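Local coordinates for protein carboxylesterase (Est-2) (PDB 5FRD) that hydrolyses carboxylic esters, as a thermophilic esterase of the alpha/beta hydrolase family, and binds a coenzyme A molecule near its active site, at residues V5-D10 with S73-K78; G11-L16 with Q56-E61; A135-L140 with K153-F158; S141-S146 with D200-L205. All coordinates share one frame; numbering follows the deposited sequence. Where two conformers were deposited one is given.

Contact 1 of 4, residues V5-D10 with S73-K78; sequences VFIDVD and SESLKK
Lys-78 and Ile-7 meet where the edge strand 3-9 passes over helix 65-79. The lysine leaves the helix through CB and CG and climbs beside the strand. Its CD reaches the isoleucine methyl CD1 at 4.1 Å. One atom further on, CE lies 3.4 Å from the backbone Asp-8 O. The last torsion then turns NZ aside (chi4 -68°), and the ammonium does not bond to Asp-8 O directly. A water bridges the gap. It accepts from Lys-78 NZ at 2.9 Å and donates to Asp-8 O at 2.8 Å. This holds for the lysine conformer described; a second one was deposited.

Beside the water bridge the packing is apolar. Ile-7 CD1 rests on Ser-75, 3.5 Å from OG. That hydroxyl is already hydrogen-bonded to Tyr-71 O within the helix, and the methyl meets it by packing only. Val-9 sets one methyl on each of two helix residues. Its CG1 touches Glu-74 CB at 3.7 Å, and its CG2 lies 3.8 Å from Ser-75 OG. The valine also touches Tyr-70 and Tyr-71 of the same helix. An alanine here would probably leave a gap beside Glu-74 CB and the Ser-75 hydroxyl, where the two methyls now sit.

No direct hydrogen bond crosses between the segments. The edge strand of the sheet is therefore seated on the helix by methyl groups and the aliphatic part of a lysine, with one water-mediated link where the contact opens to solvent.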
# COMPACT_ATOMS: atom_id res chain seq x y z
N VAL A 5 -16.08 -7.97 5.22
CA VAL A 5 -15.98 -9.14 6.11
C VAL A 5 -15.18 -8.78 7.32
O VAL A 5 -14.49 -7.76 7.36
CB VAL A 5 -15.36 -10.36 5.41
CG1 VAL A 5 -16.23 -10.79 4.24
CG2 VAL A 5 -13.93 -10.07 4.96
N PHE A 6 -15.26 -9.65 8.32
CA PHE A 6 -14.54 -9.46 9.58
C PHE A 6 -13.89 -10.77 9.96
O PHE A 6 -14.51 -11.81 9.82
CB PHE A 6 -15.50 -9.00 10.67
CG PHE A 6 -16.10 -7.65 10.41
CD1 PHE A 6 -17.25 -7.51 9.65
CD2 PHE A 6 -15.46 -6.51 10.89
CE1 PHE A 6 -17.78 -6.24 9.38
CE2 PHE A 6 -16.00 -5.24 10.63
CZ PHE A 6 -17.14 -5.14 9.87
N ILE A 7 -12.69 -10.67 10.48
CA ILE A 7 -11.92 -11.79 11.04
C ILE A 7 -11.36 -11.34 12.38
O ILE A 7 -11.44 -10.17 12.77
CB ILE A 7 -10.77 -12.24 10.10
CG1 ILE A 7 -9.70 -11.16 9.95
CG2 ILE A 7 -11.34 -12.68 8.77
CD1 ILE A 7 -8.49 -11.62 9.20
N ASP A 8 -10.78 -12.29 13.11
CA ASP A 8 -10.13 -12.01 14.39
C ASP A 8 -8.67 -12.38 14.30
O ASP A 8 -8.34 -13.48 13.86
CB ASP A 8 -10.79 -12.81 15.50
CG ASP A 8 -10.17 -12.50 16.86
OD1 ASP A 8 -10.52 -11.45 17.43
OD2 ASP A 8 -9.30 -13.29 17.32
N VAL A 9 -7.80 -11.45 14.69
CA VAL A 9 -6.38 -11.71 14.83
C VAL A 9 -5.97 -11.46 16.29
O VAL A 9 -5.83 -10.32 16.70
CB VAL A 9 -5.53 -10.85 13.87
CG1 VAL A 9 -4.04 -11.10 14.07
CG2 VAL A 9 -5.94 -11.14 12.42
N ASP A 10 -5.76 -12.57 17.03
CA ASP A 10 -5.38 -12.50 18.46
C ASP A 10 -6.27 -11.57 19.28
O ASP A 10 -5.80 -10.81 20.12
CB ASP A 10 -3.94 -12.02 18.59
CG ASP A 10 -2.96 -12.89 17.85
OD1 ASP A 10 -3.30 -14.06 17.56
OD2 ASP A 10 -1.86 -12.40 17.54
N SER A 73 -0.10 -10.33 7.65
CA SER A 73 0.18 -11.72 7.37
C SER A 73 -0.87 -12.69 7.92
O SER A 73 -1.32 -13.59 7.20
CB SER A 73 1.57 -12.08 7.84
OG SER A 73 1.73 -11.92 9.22
N GLU A 74 -1.28 -12.47 9.16
CA GLU A 74 -2.33 -13.29 9.74
C GLU A 74 -3.62 -13.17 8.98
O GLU A 74 -4.34 -14.13 8.74
CB GLU A 74 -2.55 -12.94 11.22
CG GLU A 74 -1.40 -13.35 12.12
CD GLU A 74 -1.27 -14.87 12.20
OE1 GLU A 74 -2.25 -15.54 12.54
OE2 GLU A 74 -0.20 -15.39 11.86
N SER A 75 -3.93 -11.94 8.55
CA SER A 75 -5.15 -11.72 7.80
C SER A 75 -5.13 -12.34 6.40
O SER A 75 -6.11 -12.88 5.95
CB SER A 75 -5.43 -10.21 7.68
OG SER A 75 -5.61 -9.59 8.93
N LEU A 76 -3.98 -12.29 5.73
CA LEU A 76 -3.79 -12.94 4.47
C LEU A 76 -3.98 -14.45 4.62
O LEU A 76 -4.74 -15.07 3.90
CB LEU A 76 -2.41 -12.57 3.90
CG LEU A 76 -2.07 -12.97 2.49
CD1 LEU A 76 -0.86 -12.19 2.00
CD2 LEU A 76 -1.84 -14.47 2.32
N LYS A 77 -3.30 -15.02 5.61
CA LYS A 77 -3.42 -16.46 5.85
C LYS A 77 -4.87 -16.89 6.05
O LYS A 77 -5.28 -17.93 5.54
CB LYS A 77 -2.58 -16.86 7.06
CG LYS A 77 -1.09 -16.85 6.83
CD LYS A 77 -0.35 -17.00 8.16
CE LYS A 77 1.15 -16.94 7.97
NZ LYS A 77 1.87 -17.03 9.28
N LYS A 78 -5.66 -16.08 6.76
CA LYS A 78 -7.06 -16.41 7.11
C LYS A 78 -8.06 -16.18 5.99
O LYS A 78 -9.21 -16.61 6.09
CB LYS A 78 -7.50 -15.62 8.35
CG LYS A 78 -6.85 -16.10 9.65
CD LYS A 78 -7.14 -15.14 10.80
CE LYS A 78 -6.28 -15.41 12.02
NZ LYS A 78 -6.60 -16.70 12.67
O HOH W 1 -9.18 -16.20 13.83

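Contact 2 of 4, residues G11-L16 with Q56-E61; sequences GVKVSL and QSDTVE
The carboxylate of Asp-58 is the flat group here, and Lys-13 lies over one of its faces. Lys-13 N donates to OD2 at 3.0 Å from well above the plane, 64° out of it. Lys-13 CB sits over the same face, 3.4 Å from OD2. Lys-13 NZ approaches from that side too and forms a salt bridge with OD1 at 3.3 Å, weak as a hydrogen bond. A water lies on the other side of the plane. It donates to OD2 at 2.8 Å and, at longer range, to Gly-11 O.

The lysine chain bends at its third torsion (chi3 69°), which swings CE back toward the loop. The stronger bond of its ammonium is to Gln-56 O, at 2.8 Å. These bonds refer to one of two deposited lysine conformers. The backbone closes the ring of bonds: Asp-58 N donates to Lys-13 O at 2.9 Å, almost straight at 175°. Next along the strand, Ser-57 OG accepts from Ser-15 N at 2.9 Å, and the same hydroxyl is hydrogen-bonded to Asp-50 O. A serine hydroxyl thus takes the place of a backbone carbonyl as acceptor for the strand.

Loop 56-61 follows strand 47-49 and leads to helix 65-79, covering one edge of the outer part of strand 12-18. On its other edge this strand pairs with strand 3-9 in antiparallel fashion. Val-12 and Val-60 touch each other loosely, and both lean on Tyr-71 of helix 65-79.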
# COMPACT_ATOMS: atom_id res chain seq x y z
N GLY A 11 -7.57 -11.61 19.02
CA GLY A 11 -8.51 -10.78 19.71
C GLY A 11 -8.74 -9.38 19.15
O GLY A 11 -9.55 -8.63 19.69
N VAL A 12 -8.03 -9.02 18.08
CA VAL A 12 -8.21 -7.74 17.40
C VAL A 12 -9.12 -8.02 16.19
O VAL A 12 -8.79 -8.87 15.34
CB VAL A 12 -6.87 -7.16 16.93
CG1 VAL A 12 -7.05 -5.83 16.19
CG2 VAL A 12 -5.94 -6.95 18.13
N LYS A 13 -10.26 -7.35 16.15
CA LYS A 13 -11.18 -7.44 15.02
C LYS A 13 -10.53 -6.71 13.83
O LYS A 13 -10.19 -5.53 13.96
CB LYS A 13 -12.54 -6.84 15.34
CG LYS A 13 -13.51 -6.81 14.15
CD LYS A 13 -14.94 -6.41 14.54
CE LYS A 13 -15.16 -4.98 14.98
NZ LYS A 13 -14.27 -3.99 14.33
N VAL A 14 -10.42 -7.44 12.73
CA VAL A 14 -9.88 -6.89 11.48
C VAL A 14 -10.97 -6.99 10.43
O VAL A 14 -11.49 -8.05 10.15
CB VAL A 14 -8.61 -7.63 11.03
CG1 VAL A 14 -8.13 -7.12 9.66
CG2 VAL A 14 -7.49 -7.44 12.06
N SER A 15 -11.28 -5.84 9.79
CA SER A 15 -12.20 -5.81 8.67
C SER A 15 -11.43 -5.82 7.36
O SER A 15 -10.32 -5.29 7.29
CB SER A 15 -13.06 -4.57 8.75
OG SER A 15 -14.15 -4.67 7.82
N LEU A 16 -12.03 -6.44 6.37
CA LEU A 16 -11.52 -6.41 5.00
C LEU A 16 -12.65 -6.14 4.04
O LEU A 16 -13.79 -6.50 4.29
CB LEU A 16 -10.80 -7.70 4.62
CG LEU A 16 -9.65 -8.14 5.54
CD1 LEU A 16 -10.12 -9.14 6.61
CD2 LEU A 16 -8.51 -8.75 4.77
N GLN A 56 -12.84 -0.06 9.53
CA GLN A 56 -13.71 -0.72 10.50
C GLN A 56 -12.98 -1.72 11.39
O GLN A 56 -13.62 -2.53 12.09
CB GLN A 56 -14.88 -1.37 9.79
CG GLN A 56 -15.66 -0.38 8.98
CD GLN A 56 -16.47 0.56 9.84
OE1 GLN A 56 -16.99 0.18 10.87
NE2 GLN A 56 -16.50 1.82 9.45
N SER A 57 -11.65 -1.72 11.37
CA SER A 57 -10.87 -2.54 12.26
C SER A 57 -10.79 -1.93 13.66
O SER A 57 -10.94 -0.73 13.84
CB SER A 57 -9.50 -2.80 11.66
OG SER A 57 -9.63 -3.61 10.52
N ASP A 58 -10.50 -2.77 14.63
CA ASP A 58 -10.28 -2.31 15.99
C ASP A 58 -9.05 -1.41 16.09
O ASP A 58 -8.11 -1.45 15.27
CB ASP A 58 -10.07 -3.49 16.96
CG ASP A 58 -11.34 -4.17 17.39
OD1 ASP A 58 -12.46 -3.67 17.12
OD2 ASP A 58 -11.19 -5.26 18.02
N THR A 59 -9.05 -0.60 17.13
CA THR A 59 -7.90 0.20 17.53
C THR A 59 -7.01 -0.64 18.44
O THR A 59 -7.49 -1.37 19.32
CB THR A 59 -8.41 1.47 18.25
OG1 THR A 59 -9.11 2.30 17.32
CG2 THR A 59 -7.27 2.27 18.89
N VAL A 60 -5.71 -0.56 18.22
CA VAL A 60 -4.72 -1.26 19.03
C VAL A 60 -3.38 -0.53 18.88
O VAL A 60 -3.07 0.05 17.83
CB VAL A 60 -4.62 -2.76 18.65
CG1 VAL A 60 -3.99 -2.95 17.27
CG2 VAL A 60 -3.82 -3.55 19.69
N GLU A 61 -2.57 -0.54 19.94
CA GLU A 61 -1.27 0.10 19.88
C GLU A 61 -0.36 -0.61 18.87
O GLU A 61 -0.17 -1.83 18.94
CB GLU A 61 -0.61 0.08 21.27
CG GLU A 61 0.67 0.90 21.37
CD GLU A 61 1.40 0.73 22.70
OE1 GLU A 61 0.93 -0.04 23.57
OE2 GLU A 61 2.47 1.35 22.86
O HOH W 2 -9.43 -5.46 20.21

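Contact 3 of 4, residues A135-L140 with K153-F158; sequences AVDLML and KKRREF
The contact belongs to the helical insertion between strands 106-112 and 192-197, where alpha/beta hydrolases usually carry their cap. Val-136, Asp-137, Met-139 and Leu-140 of helix 132-141 meet Arg-155 and Phe-158 of helix 149-160. The two segments run in roughly opposite directions, with axes 10.1 Å apart.

Phe-158 receives three side chains of the other helix. Val-136 CG1 lies at the ring edge, near its plane, and is 3.8 Å from Phe-158 CB. Met-139 comes from a neighbouring turn. Its CG is anti to the backbone N (chi1 -176°) and the chain stays extended, bringing SD to 3.7 Å from Phe-158 CE2. The sulfur stands 64° off the ring normal, an oblique Met-aromatic contact. Leu-140 divides its branches: CD2 touches Phe-158 CE2 at 3.6 Å, while CD1 presses on the backbone of the other helix, 3.5 Å from Arg-155 CA.

One salt bridge lies at the partly exposed margin. Arg-155 NE donates to Asp-137 OD1 at 2.8 Å, with an N-H...O angle of 147°. The oxygen uses its syn lone pair, and carboxylate and guanidinium are nearly coplanar. Arg-155 NH2 also pairs with Glu-133, whose carboxylate is close to that of Asp-137. An alanine in place of Arg-155 would probably leave these two like charges facing each other without their shared counter-ion.

Met-139 also touches Leu-202, a coenzyme A-binding residue. A roughly antiparallel helix pair of this kind, inserted after strand 106-112, is consistent with the cap of alpha/beta hydrolases; here it lies beside the coenzyme A pocket.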
# COMPACT_ATOMS: atom_id res chain seq x y z
N ALA A 135 -0.21 21.21 6.55
CA ALA A 135 0.59 19.99 6.37
C ALA A 135 -0.13 19.04 5.42
O ALA A 135 0.51 18.43 4.56
CB ALA A 135 0.87 19.34 7.70
N VAL A 136 -1.44 18.90 5.62
CA VAL A 136 -2.24 18.04 4.77
C VAL A 136 -2.21 18.58 3.35
O VAL A 136 -2.01 17.81 2.40
CB VAL A 136 -3.66 17.90 5.30
CG1 VAL A 136 -4.58 17.29 4.26
CG2 VAL A 136 -3.67 17.07 6.58
N ASP A 137 -2.41 19.88 3.15
CA ASP A 137 -2.35 20.45 1.83
C ASP A 137 -0.99 20.25 1.14
O ASP A 137 -0.93 19.96 -0.04
CB ASP A 137 -2.68 21.93 1.82
CG ASP A 137 -4.14 22.21 2.13
OD1 ASP A 137 -5.01 21.32 2.00
OD2 ASP A 137 -4.41 23.39 2.48
N LEU A 138 0.08 20.36 1.91
CA LEU A 138 1.43 20.13 1.35
C LEU A 138 1.61 18.67 0.91
O LEU A 138 1.99 18.39 -0.23
CB LEU A 138 2.48 20.50 2.39
CG LEU A 138 3.93 20.20 2.00
CD1 LEU A 138 4.32 20.91 0.71
CD2 LEU A 138 4.83 20.58 3.16
N MET A 139 1.24 17.75 1.80
CA MET A 139 1.32 16.33 1.46
C MET A 139 0.48 16.01 0.22
O MET A 139 0.91 15.32 -0.70
CB MET A 139 0.88 15.49 2.63
CG MET A 139 1.03 14.00 2.37
SD MET A 139 0.66 13.09 3.85
CE MET A 139 0.71 11.41 3.17
N LEU A 140 -0.75 16.51 0.16
CA LEU A 140 -1.61 16.18 -0.96
C LEU A 140 -1.23 16.85 -2.27
O LEU A 140 -1.46 16.28 -3.36
CB LEU A 140 -3.07 16.43 -0.60
CG LEU A 140 -3.56 15.44 0.48
CD1 LEU A 140 -5.06 15.61 0.66
CD2 LEU A 140 -3.29 13.98 0.19
N LYS A 153 -11.89 14.73 -1.46
CA LYS A 153 -12.29 13.70 -0.52
C LYS A 153 -11.15 13.26 0.38
O LYS A 153 -11.34 13.12 1.57
CB LYS A 153 -12.85 12.46 -1.19
CG LYS A 153 -13.49 11.53 -0.17
CD LYS A 153 -14.69 10.84 -0.77
CE LYS A 153 -15.16 9.68 0.09
NZ LYS A 153 -15.87 10.12 1.33
N LYS A 154 -9.97 13.05 -0.20
CA LYS A 154 -8.84 12.59 0.60
C LYS A 154 -8.40 13.66 1.59
O LYS A 154 -8.03 13.35 2.70
CB LYS A 154 -7.66 12.18 -0.28
CG LYS A 154 -6.51 11.59 0.56
CD LYS A 154 -5.58 10.72 -0.28
CE LYS A 154 -4.53 9.97 0.51
NZ LYS A 154 -5.03 8.84 1.32
N ARG A 155 -8.49 14.93 1.16
CA ARG A 155 -8.20 16.03 2.06
C ARG A 155 -9.10 16.03 3.29
O ARG A 155 -8.65 16.18 4.41
CB ARG A 155 -8.28 17.35 1.30
CG ARG A 155 -7.88 18.57 2.09
CD ARG A 155 -7.88 19.83 1.23
NE ARG A 155 -7.77 21.01 2.08
CZ ARG A 155 -8.81 21.52 2.75
NH1 ARG A 155 -10.01 20.93 2.73
NH2 ARG A 155 -8.65 22.60 3.51
N ARG A 156 -10.40 15.82 3.08
CA ARG A 156 -11.31 15.76 4.21
C ARG A 156 -11.04 14.55 5.12
O ARG A 156 -11.11 14.62 6.33
CB ARG A 156 -12.76 15.75 3.76
CG ARG A 156 -13.17 17.05 3.09
CD ARG A 156 -14.68 17.20 2.99
NE ARG A 156 -15.25 16.06 2.29
CZ ARG A 156 -15.30 15.94 0.97
NH1 ARG A 156 -14.92 16.91 0.14
NH2 ARG A 156 -15.83 14.82 0.46
N GLU A 157 -10.76 13.42 4.47
CA GLU A 157 -10.37 12.22 5.25
C GLU A 157 -9.16 12.49 6.13
O GLU A 157 -9.14 12.15 7.30
CB GLU A 157 -10.10 11.04 4.31
CG GLU A 157 -11.34 10.49 3.63
CD GLU A 157 -11.06 9.43 2.60
OE1 GLU A 157 -9.89 9.25 2.21
OE2 GLU A 157 -12.03 8.74 2.21
N PHE A 158 -8.13 13.09 5.55
CA PHE A 158 -6.92 13.39 6.33
C PHE A 158 -7.21 14.36 7.48
O PHE A 158 -6.72 14.16 8.59
CB PHE A 158 -5.84 13.92 5.39
CG PHE A 158 -4.97 12.86 4.73
CD1 PHE A 158 -5.27 11.50 4.75
CD2 PHE A 158 -3.81 13.27 4.08
CE1 PHE A 158 -4.43 10.59 4.13
CE2 PHE A 158 -2.98 12.38 3.44
CZ PHE A 158 -3.29 11.03 3.49

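Contact 4 of 4, residues S141-S146 with D200-L205; sequences SMAFAS and DKLTPL. With COA (coenzyme A), chain C.
Met-142 and Leu-202 are brought together by matching first torsions. Each places CG anti to its own carbonyl carbon, with chi1 at -64° in the methionine. The two side chains cross at about a right angle, and Met-142 CB packs 3.8 Å from Leu-202 CG. A bend at the end of the methionine (chi3 75°) turns CE over the loop backbone, 3.5 Å from Lys-201 O. The same methyl lies 4.0 Å from C6P of coenzyme A. Ala-143 CB packs against a branch of the leucine, Leu-202 CD1.

One backbone bond joins the segments. Lys-201 N donates to Met-142 O at 3.2 Å, in the carbonyl plane. The Lys-201 side chain touches the methionine through CB and then leads away.

Loop 200-205 follows strand 192-197, the usual place of the triad acid in alpha/beta hydrolases. Asp-200 probably has that role. Its OD2 is hydrogen-bonded to His-228 ND1, in a geometry consistent with a triad completed by Ser-89. An Asx motif holds the aspartate. OD1 accepts from Thr-203 N at 2.9 Å, nearly straight, and Thr-203 OG1 donates to OD2 at 2.8 Å. Both donors come from above the carboxylate plane.

The other side of this turn faces the ligand. Leu-202 O accepts from N4P of coenzyme A at 2.9 Å, with an N-H...O angle of 160°. Leu-202 CD2 lies close to the same nitrogen. Arg-117 NH1 and Leu-121 N bind the ligand at further points.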
# COMPACT_ATOMS: atom_id res chain seq x y z
N SER A 141 -0.55 18.01 -2.19
CA SER A 141 0.01 18.63 -3.38
C SER A 141 1.08 17.75 -4.04
O SER A 141 1.35 17.87 -5.24
CB SER A 141 0.62 20.02 -3.08
OG SER A 141 1.85 19.95 -2.38
N MET A 142 1.69 16.87 -3.25
CA MET A 142 2.73 15.95 -3.69
C MET A 142 2.18 14.56 -4.04
O MET A 142 2.95 13.68 -4.46
CB MET A 142 3.76 15.82 -2.58
CG MET A 142 4.49 17.14 -2.28
SD MET A 142 5.49 17.15 -0.80
CE MET A 142 6.86 16.19 -1.37
N ALA A 143 0.87 14.39 -3.87
CA ALA A 143 0.19 13.08 -4.02
C ALA A 143 -0.82 12.98 -5.14
O ALA A 143 -1.19 11.86 -5.53
CB ALA A 143 -0.49 12.69 -2.74
N PHE A 144 -1.29 14.12 -5.67
CA PHE A 144 -2.28 14.16 -6.74
C PHE A 144 -1.75 15.01 -7.87
O PHE A 144 -1.15 16.06 -7.61
CB PHE A 144 -3.57 14.77 -6.22
CG PHE A 144 -4.41 13.84 -5.40
CD1 PHE A 144 -5.25 12.94 -6.02
CD2 PHE A 144 -4.34 13.84 -4.02
CE1 PHE A 144 -6.04 12.07 -5.28
CE2 PHE A 144 -5.15 13.00 -3.29
CZ PHE A 144 -5.99 12.12 -3.91
N ALA A 145 -2.04 14.58 -9.09
CA ALA A 145 -1.67 15.36 -10.28
C ALA A 145 -2.63 16.50 -10.50
O ALA A 145 -2.28 17.49 -11.15
CB ALA A 145 -1.63 14.46 -11.48
N SER A 146 -3.85 16.38 -9.98
CA SER A 146 -4.86 17.42 -10.15
C SER A 146 -5.71 17.50 -8.91
O SER A 146 -5.82 16.53 -8.16
CB SER A 146 -5.74 17.10 -11.37
OG SER A 146 -6.50 15.92 -11.17
N ASP A 200 4.55 11.52 -9.10
CA ASP A 200 4.61 11.29 -7.65
C ASP A 200 5.81 12.00 -7.02
O ASP A 200 6.96 11.74 -7.40
CB ASP A 200 4.71 9.75 -7.41
CG ASP A 200 4.54 9.34 -5.95
OD1 ASP A 200 4.74 10.14 -5.03
OD2 ASP A 200 4.20 8.15 -5.74
N LYS A 201 5.56 12.87 -6.03
CA LYS A 201 6.63 13.58 -5.32
C LYS A 201 6.85 13.07 -3.91
O LYS A 201 7.84 13.43 -3.26
CB LYS A 201 6.35 15.08 -5.33
CG LYS A 201 6.40 15.66 -6.74
CD LYS A 201 6.58 17.15 -6.80
CE LYS A 201 8.01 17.62 -6.95
NZ LYS A 201 8.18 18.99 -6.38
N LEU A 202 5.96 12.23 -3.39
CA LEU A 202 6.15 11.65 -2.08
C LEU A 202 7.11 10.46 -2.14
O LEU A 202 7.93 10.26 -1.26
CB LEU A 202 4.82 11.23 -1.45
CG LEU A 202 3.89 12.38 -1.04
CD1 LEU A 202 2.54 11.85 -0.62
CD2 LEU A 202 4.55 13.17 0.10
N THR A 203 6.92 9.63 -3.17
CA THR A 203 7.76 8.45 -3.40
C THR A 203 8.09 8.51 -4.89
O THR A 203 7.40 7.98 -5.72
CB THR A 203 7.04 7.14 -3.02
OG1 THR A 203 5.78 7.05 -3.66
CG2 THR A 203 6.82 7.05 -1.53
N PRO A 204 9.16 9.24 -5.23
CA PRO A 204 9.39 9.57 -6.64
C PRO A 204 9.98 8.43 -7.45
O PRO A 204 10.25 7.32 -6.94
CB PRO A 204 10.34 10.76 -6.56
CG PRO A 204 11.05 10.57 -5.29
CD PRO A 204 10.08 9.95 -4.34
N LEU A 205 10.22 8.69 -8.73
CA LEU A 205 10.73 7.70 -9.65
C LEU A 205 11.96 6.99 -9.12
O LEU A 205 12.04 5.77 -9.21
CB LEU A 205 11.07 8.35 -10.98
CG LEU A 205 11.69 7.46 -12.03
CD1 LEU A 205 10.74 6.33 -12.43
CD2 LEU A 205 12.06 8.28 -13.25
N1A COA C . 15.08 4.79 -2.44
C2A COA C . 16.25 5.15 -2.97
N3A COA C . 17.02 6.10 -2.40
C4A COA C . 16.64 6.70 -1.25
C5A COA C . 15.38 6.36 -0.62
C6A COA C . 14.60 5.33 -1.27
N6A COA C . 13.41 4.96 -0.75
N7A COA C . 15.23 7.12 0.48
C8A COA C . 16.34 7.87 0.56
N9A COA C . 17.16 7.62 -0.48
C1B COA C . 18.44 8.30 -0.73
C2B COA C . 18.14 9.71 -1.15
O2B COA C . 17.89 9.75 -2.56
C3B COA C . 19.39 10.44 -0.68
O3B COA C . 20.42 10.29 -1.66
P3B COA C . 21.37 11.51 -2.11
O7A COA C . 22.09 11.83 -0.82
O8A COA C . 20.39 12.57 -2.60
O9A COA C . 22.21 10.91 -3.21
C4B COA C . 19.78 9.70 0.59
O4B COA C . 19.18 8.40 0.47
C5B COA C . 19.31 10.37 1.88
O5B COA C . 17.88 10.53 1.83
P1A COA C . 16.99 10.43 3.16
O1A COA C . 17.38 9.28 3.99
O2A COA C . 15.54 10.47 2.66
O3A COA C . 17.29 11.73 4.06
P2A COA C . 17.32 13.29 3.66
O4A COA C . 17.53 13.93 5.00
O5A COA C . 18.21 13.50 2.48
O6A COA C . 15.85 13.67 3.09
CBP COA C . 13.52 14.08 3.07
CCP COA C . 14.69 13.63 3.93
CDP COA C . 12.25 13.98 3.92
CEP COA C . 13.76 15.54 2.64
CAP COA C . 13.41 13.15 1.84
OAP COA C . 13.35 11.76 2.26
C9P COA C . 12.21 13.48 0.97
O9P COA C . 12.18 14.51 0.33
N8P COA C . 11.23 12.56 0.92
C7P COA C . 10.09 12.64 0.01
C6P COA C . 8.87 13.35 0.60
C5P COA C . 8.09 12.64 1.69
O5P COA C . 7.80 13.23 2.73
N4P COA C . 7.69 11.39 1.43
C3P COA C . 6.84 10.64 2.34
C2P COA C . 7.19 9.18 2.27
S1P COA C . 6.02 8.25 3.28

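How the contacts relate
Contacts 1 and 2 share one corner of the sheet, with centres 10 Å apart. Their strands 3-9 and 12-18 are hydrogen-bonded neighbours, and contact 2 is nested in the chain loop that contact 1 closes. Both are partly buried and distant from the ligand. Contact 1 is mainly apolar with a water bridge; contact 2 is mainly polar. Contacts 3 and 4 are buried and touch through Lys-154 with Phe-144 and Met-139 O with Leu-202. Contact 3 joins two helices by apolar packing, with one salt bridge at its partly exposed side. Contact 4 joins two loops by apolar contacts and one backbone bond, and adds a bond to coenzyme A. It lies on the opposite side of the chain's centre from contacts 1 and 2.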